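Local coordinates for protein TqaA (Penicillium aethiopicum, PDB 5DLK) that is the condensation-like (CT) domain at the end of a fungal nonribosomal peptide synthetase, probably cyclising and releasing the peptide held on a phosphopantetheine-bearing carrier domain, at residues A[180-185]-A[311-316]; A[206-211]-A[325-330]; A[54-59]-A[365-370]. One frame throughout, in Å; residues are numbered along the deposited sequence. Where two conformers were deposited one is given.

Interaction 1: A[180-185]-A[311-316]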
loop_
_atom_site.group_PDB
_atom_site.type_symbol
_atom_site.label_atom_id
_atom_site.label_comp_id
_atom_site.label_asym_id
_atom_site.label_seq_id
_atom_site.Cartn_x
_atom_site.Cartn_y
_atom_site.Cartn_z
ATOM N N GLN A 180 -6.370 4.406 -0.707
ATOM C CA GLN A 180 -7.643 3.946 -0.139
ATOM C C GLN A 180 -7.661 2.471 0.244
ATOM O O GLN A 180 -8.696 1.951 0.672
ATOM C CB GLN A 180 -8.793 4.228 -1.140
ATOM C CG GLN A 180 -8.939 5.699 -1.486
ATOM C CD GLN A 180 -9.928 5.913 -2.632
ATOM O OE1 GLN A 180 -9.641 5.569 -3.777
ATOM N NE2 GLN A 180 -11.112 6.451 -2.314
ATOM N N TRP A 181 -6.529 1.776 0.112
ATOM C CA TRP A 181 -6.496 0.366 0.477
ATOM C C TRP A 181 -5.059 -0.066 0.800
ATOM O O TRP A 181 -4.110 0.664 0.515
ATOM C CB TRP A 181 -7.073 -0.519 -0.654
ATOM C CG TRP A 181 -6.241 -0.515 -1.902
ATOM C CD1 TRP A 181 -6.300 0.388 -2.918
ATOM C CD2 TRP A 181 -5.191 -1.433 -2.244
ATOM N NE1 TRP A 181 -5.377 0.081 -3.883
ATOM C CE2 TRP A 181 -4.681 -1.033 -3.495
ATOM C CE3 TRP A 181 -4.640 -2.559 -1.621
ATOM C CZ2 TRP A 181 -3.639 -1.711 -4.137
ATOM C CZ3 TRP A 181 -3.598 -3.238 -2.261
ATOM C CH2 TRP A 181 -3.112 -2.812 -3.501
ATOM N N ASP A 182 -4.918 -1.235 1.409
ATOM C CA ASP A 182 -3.604 -1.857 1.566
ATOM C C ASP A 182 -3.719 -3.375 1.515
ATOM O O ASP A 182 -4.825 -3.929 1.433
ATOM C CB ASP A 182 -2.922 -1.405 2.865
ATOM C CG ASP A 182 -3.762 -1.644 4.096
ATOM O OD1 ASP A 182 -4.612 -2.563 4.098
ATOM O OD2 ASP A 182 -3.550 -0.920 5.097
ATOM N N GLY A 183 -2.574 -4.052 1.550
ATOM C CA GLY A 183 -2.554 -5.496 1.379
ATOM C C GLY A 183 -3.379 -6.230 2.419
ATOM O O GLY A 183 -3.982 -7.268 2.132
ATOM N N VAL A 184 -3.401 -5.694 3.637
ATOM C CA VAL A 184 -4.147 -6.307 4.728
ATOM C C VAL A 184 -5.655 -6.186 4.540
ATOM O O VAL A 184 -6.392 -7.121 4.850
ATOM C CB VAL A 184 -3.758 -5.680 6.104
ATOM C CG1 VAL A 184 -4.754 -6.077 7.200
ATOM C CG2 VAL A 184 -2.345 -6.098 6.491
ATOM N N SER A 185 -6.123 -5.049 4.029
ATOM C CA SER A 185 -7.559 -4.775 4.084
ATOM C C SER A 185 -8.287 -4.924 2.743
ATOM O O SER A 185 -9.511 -5.034 2.724
ATOM C CB SER A 185 -7.820 -3.374 4.668
ATOM O OG SER A 185 -7.329 -2.330 3.839
ATOM N N ASN A 311 2.977 -2.487 8.335
ATOM C CA ASN A 311 1.552 -2.508 8.003
ATOM C C ASN A 311 0.726 -1.471 8.774
ATOM O O ASN A 311 -0.401 -1.152 8.374
ATOM C CB ASN A 311 0.969 -3.923 8.188
ATOM C CG ASN A 311 1.067 -4.433 9.622
ATOM O OD1 ASN A 311 0.889 -3.688 10.588
ATOM N ND2 ASN A 311 1.340 -5.723 9.760
ATOM N N GLY A 312 1.294 -0.911 9.844
ATOM C CA GLY A 312 0.652 0.187 10.557
ATOM C C GLY A 312 -0.592 -0.217 11.340
ATOM O O GLY A 312 -1.425 0.628 11.689
ATOM N N ARG A 313 -0.716 -1.505 11.632
ATOM C CA ARG A 313 -1.920 -2.003 12.290
ATOM C C ARG A 313 -1.607 -2.598 13.646
ATOM O O ARG A 313 -2.242 -3.554 14.093
ATOM C CB ARG A 313 -2.609 -3.018 11.382
ATOM C CG ARG A 313 -2.907 -2.356 10.032
ATOM C CD ARG A 313 -3.696 -3.192 9.040
ATOM N NE ARG A 313 -5.125 -2.995 9.228
ATOM C CZ ARG A 313 -5.939 -2.293 8.440
ATOM N NH1 ARG A 313 -5.519 -1.688 7.335
ATOM N NH2 ARG A 313 -7.206 -2.218 8.775
ATOM N N ASN A 314 -0.614 -2.023 14.305
ATOM C CA ASN A 314 -0.278 -2.467 15.646
ATOM C C ASN A 314 -0.798 -1.500 16.699
ATOM O O ASN A 314 -0.570 -1.687 17.886
ATOM C CB ASN A 314 1.233 -2.671 15.760
ATOM C CG ASN A 314 1.721 -3.804 14.862
ATOM O OD1 ASN A 314 1.630 -4.975 15.228
ATOM N ND2 ASN A 314 2.205 -3.461 13.665
ATOM N N LEU A 315 -1.517 -0.477 16.260
ATOM C CA LEU A 315 -2.227 0.413 17.178
ATOM C C LEU A 315 -3.376 -0.304 17.882
ATOM O O LEU A 315 -4.176 -0.983 17.242
ATOM C CB LEU A 315 -2.784 1.622 16.431
ATOM C CG LEU A 315 -1.924 2.872 16.291
ATOM C CD1 LEU A 315 -2.730 3.941 15.575
ATOM C CD2 LEU A 315 -1.479 3.375 17.652
ATOM N N PRO A 316 -3.481 -0.139 19.204
ATOM C CA PRO A 316 -4.633 -0.756 19.868
ATOM C C PRO A 316 -5.916 0.033 19.604
ATOM O O PRO A 316 -6.141 1.083 20.199
ATOM C CB PRO A 316 -4.245 -0.718 21.348
ATOM C CG PRO A 316 -3.341 0.473 21.457
ATOM C CD PRO A 316 -2.582 0.543 20.152
HETATM O O HOH W 1 -1.633 -2.478 6.333
#
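Asp182 OD2 is gripped by three groups: NH1 of Arg313 across the contact, the backbone N-H of Thr327, and a water. The Arg313 NH1–Asp182 OD2 salt bridge spans 3.1 Å, but its N-H...O angle of 128° makes the hydrogen-bonding component weak. The oxygen lies at the edge of the guanidinium, near its plane, while the carboxylate and guanidinium planes are turned 77° apart. The water bridges the same OD2, weakly, to the carbonyl O of Asn311, which it meets at 2.7 Å. The other oxygen, Asp182 OD1, serves its own segment. It accepts from Ser185 OG at 2.7 Å, from above the carboxylate plane, and from Ser185 N at 2.9 Å in an Asx motif. Bonds at both oxygens hold the carboxylate.

Arg313 is held too: NE and NH2 donate to the carbonyls of Ile320 and Leu323, and NH1 makes the weak bond to Asp182. Val184 CG1 lies over one face of the guanidinium and comes to 3.6 Å of Arg313 CD, the two side chains running antiparallel alongside one another. At the start of its segment an Asx turn, Arg313 N to Asn311 OD1 at 2.9 Å, tightens the loop.

Asp182 is the aspartate of the SHxxxDG motif, a variant of the family's HHxxxDG, which Gly183 ends. Gly183 and Asn311 bind phosphopantetheine in another structure of this protein; none is bound in this one. With its bonds to Arg313, Ser185 and Thr327, the aspartate is consistent with a structural role, tying the motif loop to the 311-316 loop beside the pantetheine site.

Interaction 2: A[206-211]-A[325-330]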
loop_
_atom_site.group_PDB
_atom_site.type_symbol
_atom_site.label_atom_id
_atom_site.label_comp_id
_atom_site.label_asym_id
_atom_site.label_seq_id
_atom_site.Cartn_x
_atom_site.Cartn_y
_atom_site.Cartn_z
ATOM N N SER A 206 -14.839 0.008 11.873
ATOM C CA SER A 206 -14.348 1.379 11.933
ATOM C C SER A 206 -13.917 1.820 10.553
ATOM O O SER A 206 -13.777 0.993 9.653
ATOM C CB SER A 206 -13.192 1.502 12.919
ATOM O OG SER A 206 -13.592 1.052 14.197
ATOM N N ASP A 207 -13.733 3.119 10.359
ATOM C CA ASP A 207 -13.210 3.556 9.072
ATOM C C ASP A 207 -11.816 4.140 9.215
ATOM O O ASP A 207 -11.257 4.187 10.315
ATOM C CB ASP A 207 -14.141 4.555 8.384
ATOM C CG ASP A 207 -14.449 5.771 9.225
ATOM O OD1 ASP A 207 -13.775 6.000 10.254
ATOM O OD2 ASP A 207 -15.371 6.527 8.835
ATOM N N PHE A 208 -11.258 4.575 8.090
ATOM C CA PHE A 208 -9.902 5.090 8.085
ATOM C C PHE A 208 -9.802 6.383 8.893
ATOM O O PHE A 208 -8.810 6.616 9.575
ATOM C CB PHE A 208 -9.430 5.297 6.642
ATOM C CG PHE A 208 -7.998 5.698 6.538
ATOM C CD1 PHE A 208 -6.996 4.835 6.960
ATOM C CD2 PHE A 208 -7.656 6.944 6.032
ATOM C CE1 PHE A 208 -5.669 5.211 6.879
ATOM C CE2 PHE A 208 -6.331 7.328 5.940
ATOM C CZ PHE A 208 -5.337 6.463 6.364
ATOM N N ALA A 209 -10.833 7.226 8.845
ATOM C CA ALA A 209 -10.805 8.449 9.641
ATOM C C ALA A 209 -10.597 8.131 11.129
ATOM O O ALA A 209 -9.880 8.853 11.823
ATOM C CB ALA A 209 -12.086 9.261 9.438
ATOM N N HIS A 210 -11.177 7.036 11.612
ATOM C CA HIS A 210 -11.054 6.678 13.029
ATOM C C HIS A 210 -9.642 6.201 13.395
ATOM O O HIS A 210 -9.202 6.324 14.534
ATOM C CB HIS A 210 -12.080 5.609 13.388
ATOM C CG HIS A 210 -13.493 6.045 13.162
ATOM N ND1 HIS A 210 -14.495 5.176 12.788
ATOM C CD2 HIS A 210 -14.064 7.271 13.233
ATOM C CE1 HIS A 210 -15.624 5.846 12.647
ATOM N NE2 HIS A 210 -15.390 7.119 12.912
ATOM N N TYR A 211 -8.942 5.644 12.421
ATOM C CA TYR A 211 -7.528 5.341 12.583
ATOM C C TYR A 211 -6.740 6.629 12.792
ATOM O O TYR A 211 -5.902 6.719 13.701
ATOM C CB TYR A 211 -7.028 4.587 11.351
ATOM C CG TYR A 211 -5.554 4.248 11.353
ATOM C CD1 TYR A 211 -5.080 3.135 12.028
ATOM C CD2 TYR A 211 -4.646 5.028 10.644
ATOM C CE1 TYR A 211 -3.733 2.805 12.006
ATOM C CE2 TYR A 211 -3.302 4.718 10.631
ATOM C CZ TYR A 211 -2.853 3.604 11.313
ATOM O OH TYR A 211 -1.515 3.285 11.294
ATOM N N GLY A 325 -8.551 0.819 4.413
ATOM C CA GLY A 325 -7.818 2.031 4.126
ATOM C C GLY A 325 -6.353 1.709 3.963
ATOM O O GLY A 325 -5.960 0.551 4.004
ATOM N N CYS A 326 -5.546 2.744 3.807
ATOM C CA CYS A 326 -4.114 2.565 3.623
ATOM C C CYS A 326 -3.405 2.949 4.915
ATOM O O CYS A 326 -3.099 4.108 5.119
ATOM C CB CYS A 326 -3.604 3.417 2.469
ATOM S SG CYS A 326 -1.820 3.233 2.224
ATOM N N THR A 327 -3.172 1.980 5.782
ATOM C CA THR A 327 -2.448 2.262 7.024
ATOM C C THR A 327 -0.958 1.957 6.902
ATOM O O THR A 327 -0.208 2.093 7.893
ATOM C CB THR A 327 -3.004 1.469 8.210
ATOM O OG1 THR A 327 -2.768 0.066 8.023
ATOM C CG2 THR A 327 -4.511 1.742 8.384
ATOM N N LEU A 328 -0.538 1.513 5.717
ATOM C CA LEU A 328 0.880 1.277 5.416
ATOM C C LEU A 328 1.730 2.460 5.805
ATOM O O LEU A 328 1.298 3.598 5.674
ATOM C CB LEU A 328 1.101 1.015 3.908
ATOM C CG LEU A 328 0.576 -0.246 3.242
ATOM C CD1 LEU A 328 0.971 -0.226 1.778
ATOM C CD2 LEU A 328 1.139 -1.480 3.933
ATOM N N ASN A 329 2.957 2.198 6.255
ATOM C CA ASN A 329 3.895 3.268 6.479
ATOM C C ASN A 329 5.253 2.872 5.935
ATOM O O ASN A 329 5.571 1.683 5.857
ATOM C CB ASN A 329 3.984 3.611 7.973
ATOM C CG ASN A 329 4.442 5.020 8.200
ATOM O OD1 ASN A 329 4.611 5.780 7.254
ATOM N ND2 ASN A 329 4.655 5.388 9.461
ATOM N N PHE A 330 6.032 3.866 5.534
ATOM C CA PHE A 330 7.395 3.630 5.058
ATOM C C PHE A 330 8.329 4.293 6.060
ATOM O O PHE A 330 8.326 5.520 6.181
ATOM C CB PHE A 330 7.566 4.188 3.667
ATOM C CG PHE A 330 6.408 3.848 2.767
ATOM C CD1 PHE A 330 6.237 2.544 2.317
ATOM C CD2 PHE A 330 5.464 4.815 2.433
ATOM C CE1 PHE A 330 5.163 2.206 1.485
ATOM C CE2 PHE A 330 4.375 4.484 1.603
ATOM C CZ PHE A 330 4.237 3.173 1.144
HETATM O O HOH W 2 0.778 4.383 9.653
#
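Thr327 meets Tyr211 and Phe208 in two different ways, and these three residues carry most of the contact. Its methyl CG2 stands over the centre of the Tyr211 ring, 3.7 Å from the centroid and only 4° off the ring normal, a CH-pi contact. CB sits over the same face nearer the hydroxyl end, at 3.8 Å from Tyr211 CZ. The same CG2 reaches the Phe208 ring at its edge, near the ring plane, 4.0 Å from CE1. One methyl is thus shared by the face of one ring and the rim of another. Both aromatic residues place CG anti to the backbone N (chi1 -174° for Phe208 and 178° for Tyr211), and both rings extend from the first turn of helix 208-218 toward the loop.

Phe208 also borders the backbone before Thr327. Its CE1 lies 3.3 Å from Cys326 O, an oblique approach, and CD1 is 4.1 Å from Gly325 CA. A beta carbon on Gly325 would fall in clash range of CD1, so the absence of a side chain lets the helix start come this close, the Phe208 and Gly325 CA atoms being 5.4 Å apart.

Polar ends are satisfied across and beyond the pair. A water donates to Tyr211 OH at 3.0 Å and to Thr327 O, while Tyr211 OH also bonds Gly312 O and Thr327 OG1 bonds Asn311 O. The Asp207 side chain caps the helix at His210 N. The contact is buried: Gln58 of helix 56-63 touches Phe208, and beyond Thr327 the chain enters strand 329-336, an outermost strand of the six-stranded sheet, paired with strand 303-310.

Interaction 3: A[54-59]-A[365-370]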
loop_
_atom_site.group_PDB
_atom_site.type_symbol
_atom_site.label_atom_id
_atom_site.label_comp_id
_atom_site.label_asym_id
_atom_site.label_seq_id
_atom_site.Cartn_x
_atom_site.Cartn_y
_atom_site.Cartn_z
ATOM N N ALA A 54 -4.610 14.191 4.479
ATOM C CA ALA A 54 -4.175 12.916 3.935
ATOM C C ALA A 54 -2.824 12.573 4.590
ATOM O O ALA A 54 -2.038 13.470 4.882
ATOM C CB ALA A 54 -4.039 12.994 2.444
ATOM N N THR A 55 -2.550 11.294 4.805
ATOM C CA THR A 55 -1.277 10.909 5.425
ATOM C C THR A 55 -0.141 11.003 4.417
ATOM O O THR A 55 -0.367 11.034 3.201
ATOM C CB THR A 55 -1.317 9.483 5.965
ATOM O OG1 THR A 55 -1.429 8.562 4.866
ATOM C CG2 THR A 55 -2.487 9.296 6.910
ATOM N N GLN A 56 1.091 11.017 4.921
ATOM C CA GLN A 56 2.240 11.016 4.048
ATOM C C GLN A 56 2.237 9.775 3.165
ATOM O O GLN A 56 2.579 9.850 1.986
ATOM C CB GLN A 56 3.543 11.069 4.876
ATOM C CG GLN A 56 4.772 11.276 4.026
ATOM C CD GLN A 56 5.986 11.631 4.878
ATOM O OE1 GLN A 56 5.881 11.719 6.086
ATOM N NE2 GLN A 56 7.133 11.803 4.240
ATOM N N ALA A 57 1.839 8.637 3.729
ATOM C CA ALA A 57 1.812 7.397 2.940
ATOM C C ALA A 57 0.739 7.462 1.842
ATOM O O ALA A 57 0.965 7.047 0.706
ATOM C CB ALA A 57 1.576 6.186 3.847
ATOM N N GLN A 58 -0.435 7.978 2.184
ATOM C CA GLN A 58 -1.446 8.218 1.145
ATOM C C GLN A 58 -0.901 9.070 0.019
ATOM O O GLN A 58 -1.111 8.774 -1.166
ATOM C CB GLN A 58 -2.680 8.890 1.748
ATOM C CG GLN A 58 -3.562 7.932 2.507
ATOM C CD GLN A 58 -4.800 8.634 3.023
ATOM O OE1 GLN A 58 -4.694 9.593 3.793
ATOM N NE2 GLN A 58 -5.981 8.195 2.563
ATOM N N HIS A 59 -0.208 10.140 0.391
ATOM C CA HIS A 59 0.397 11.051 -0.581
ATOM C C HIS A 59 1.475 10.388 -1.436
ATOM O O HIS A 59 1.633 10.711 -2.617
ATOM C CB HIS A 59 0.992 12.257 0.149
ATOM C CG HIS A 59 1.120 13.477 -0.703
ATOM N ND1 HIS A 59 1.892 14.559 -0.340
ATOM C CD2 HIS A 59 0.575 13.792 -1.905
ATOM C CE1 HIS A 59 1.814 15.490 -1.275
ATOM N NE2 HIS A 59 1.023 15.047 -2.237
ATOM N N HIS A 365 3.696 3.828 13.490
ATOM C CA HIS A 365 2.508 4.414 12.887
ATOM C C HIS A 365 2.579 5.919 12.626
ATOM O O HIS A 365 1.680 6.491 11.988
ATOM C CB HIS A 365 1.316 4.139 13.805
ATOM C CG HIS A 365 1.492 4.716 15.172
ATOM N ND1 HIS A 365 2.154 4.046 16.181
ATOM C CD2 HIS A 365 1.131 5.918 15.686
ATOM C CE1 HIS A 365 2.184 4.810 17.262
ATOM N NE2 HIS A 365 1.568 5.950 16.987
ATOM N N VAL A 366 3.618 6.576 13.132
ATOM C CA VAL A 366 3.721 8.028 13.011
ATOM C C VAL A 366 4.262 8.464 11.650
ATOM O O VAL A 366 4.943 7.696 10.991
ATOM C CB VAL A 366 4.603 8.621 14.116
ATOM C CG1 VAL A 366 3.896 8.491 15.479
ATOM C CG2 VAL A 366 5.999 7.959 14.124
ATOM N N GLU A 367 3.965 9.703 11.254
ATOM C CA GLU A 367 4.425 10.250 9.964
ATOM C C GLU A 367 5.942 10.279 9.840
ATOM O O GLU A 367 6.610 10.742 10.758
ATOM C CB GLU A 367 3.902 11.672 9.775
ATOM C CG GLU A 367 2.378 11.762 9.781
ATOM C CD GLU A 367 1.771 11.190 8.509
ATOM O OE1 GLU A 367 1.766 11.910 7.489
ATOM O OE2 GLU A 367 1.304 10.035 8.540
ATOM N N LEU A 368 6.480 9.824 8.708
ATOM C CA LEU A 368 7.934 9.836 8.493
ATOM C C LEU A 368 8.546 11.230 8.682
ATOM O O LEU A 368 9.583 11.378 9.335
ATOM C CB LEU A 368 8.276 9.326 7.092
ATOM C CG LEU A 368 9.767 9.203 6.755
ATOM C CD1 LEU A 368 10.454 8.182 7.697
ATOM C CD2 LEU A 368 9.970 8.823 5.300
ATOM N N ARG A 369 7.904 12.256 8.114
ATOM C CA ARG A 369 8.418 13.614 8.270
ATOM C C ARG A 369 8.399 14.069 9.731
ATOM O O ARG A 369 9.190 14.932 10.105
ATOM C CB ARG A 369 7.638 14.612 7.380
ATOM C CG ARG A 369 6.156 14.778 7.687
ATOM C CD ARG A 369 5.572 15.972 6.903
ATOM N NE ARG A 369 5.873 15.952 5.465
ATOM C CZ ARG A 369 5.090 15.391 4.534
ATOM N NH1 ARG A 369 3.962 14.789 4.882
ATOM N NH2 ARG A 369 5.441 15.433 3.252
ATOM N N ASP A 370 7.520 13.490 10.548
ATOM C CA ASP A 370 7.498 13.788 11.980
ATOM C C ASP A 370 8.630 13.048 12.688
ATOM O O ASP A 370 9.248 13.581 13.602
ATOM C CB ASP A 370 6.169 13.405 12.631
ATOM C CG ASP A 370 5.021 14.319 12.210
ATOM O OD1 ASP A 370 5.282 15.350 11.557
ATOM O OD2 ASP A 370 3.869 13.988 12.546
HETATM O O HOH W 3 1.955 8.219 6.633
HETATM O O HOH W 4 2.002 14.671 2.555
HETATM O O HOH W 5 4.402 14.180 0.931
#
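Gln56 N donates to Glu367 OE1 at 2.8 Å (N-H...O angle 151°), using the syn lone pair of the carboxylate oxygen. In return, Gln56 OE1 accepts from Arg369 N at 2.9 Å (161°), in the carbonyl plane on a lone pair. Each segment therefore supplies an acceptor for a first-turn N-H of the other. The extended Gln56 chain, CG anti to its backbone N, carries the amide across to the start of helix 368-375, where OE1 also packs 3.5 Å from Leu368 CB.

At the start of helix 56-63 the N-H groups that lack an intrahelical acceptor all find one. Gln56 N has Glu367 OE1, Ala57 N gives to a water that in turn donates to Glu367 OE2 at 2.7 Å, and Gln58 N bonds Thr55 OG1 at 2.9 Å. The last of these, with Thr55 N to Gln58 OE1, makes a capping box; Glu367 of 365-370 adds an acceptor for Gln56 N and, through the water, for Ala57 N. The negative carboxylate at this helix end would be favoured by the helix dipole. Glu367 OE2 has a further partner, a salt bridge to Arg215 on helix 208-218.

Arg369 folds its guanidinium over the Gln56 amide, the planes only 18° apart and stacked, with Gln56 CD 3.7 Å above the plane and offset toward the rim. Its NE pairs with Glu381 in a salt bridge, while NH1 and NH2 each donate to a water. Both waters also bond His59 ND1; the one on NH2 lies at the guanidinium edge, in its plane, 2.8 Å from His59 ND1.

Interactions 1 and 2 lie side by side, their centres about 6 Å apart. Their segments alternate along the chain: 180-185 meets 311-316, and 206-211 meets 325-330. Interaction 3 encloses both in sequence, its ends 306 residues apart, yet its centre is only about 13 Å from that of interaction 1 and 11 Å from that of interaction 2. Asn329 ND2 bonds Val366 O, linking 2 with 3 at 2.8 Å, and Leu315 touches His365. Together the contacts join earlier and later parts of the condensation-like domain around the start of strand 329-336, interactions 1 and 2 next to pantetheine-binding residues and interaction 3 away from them.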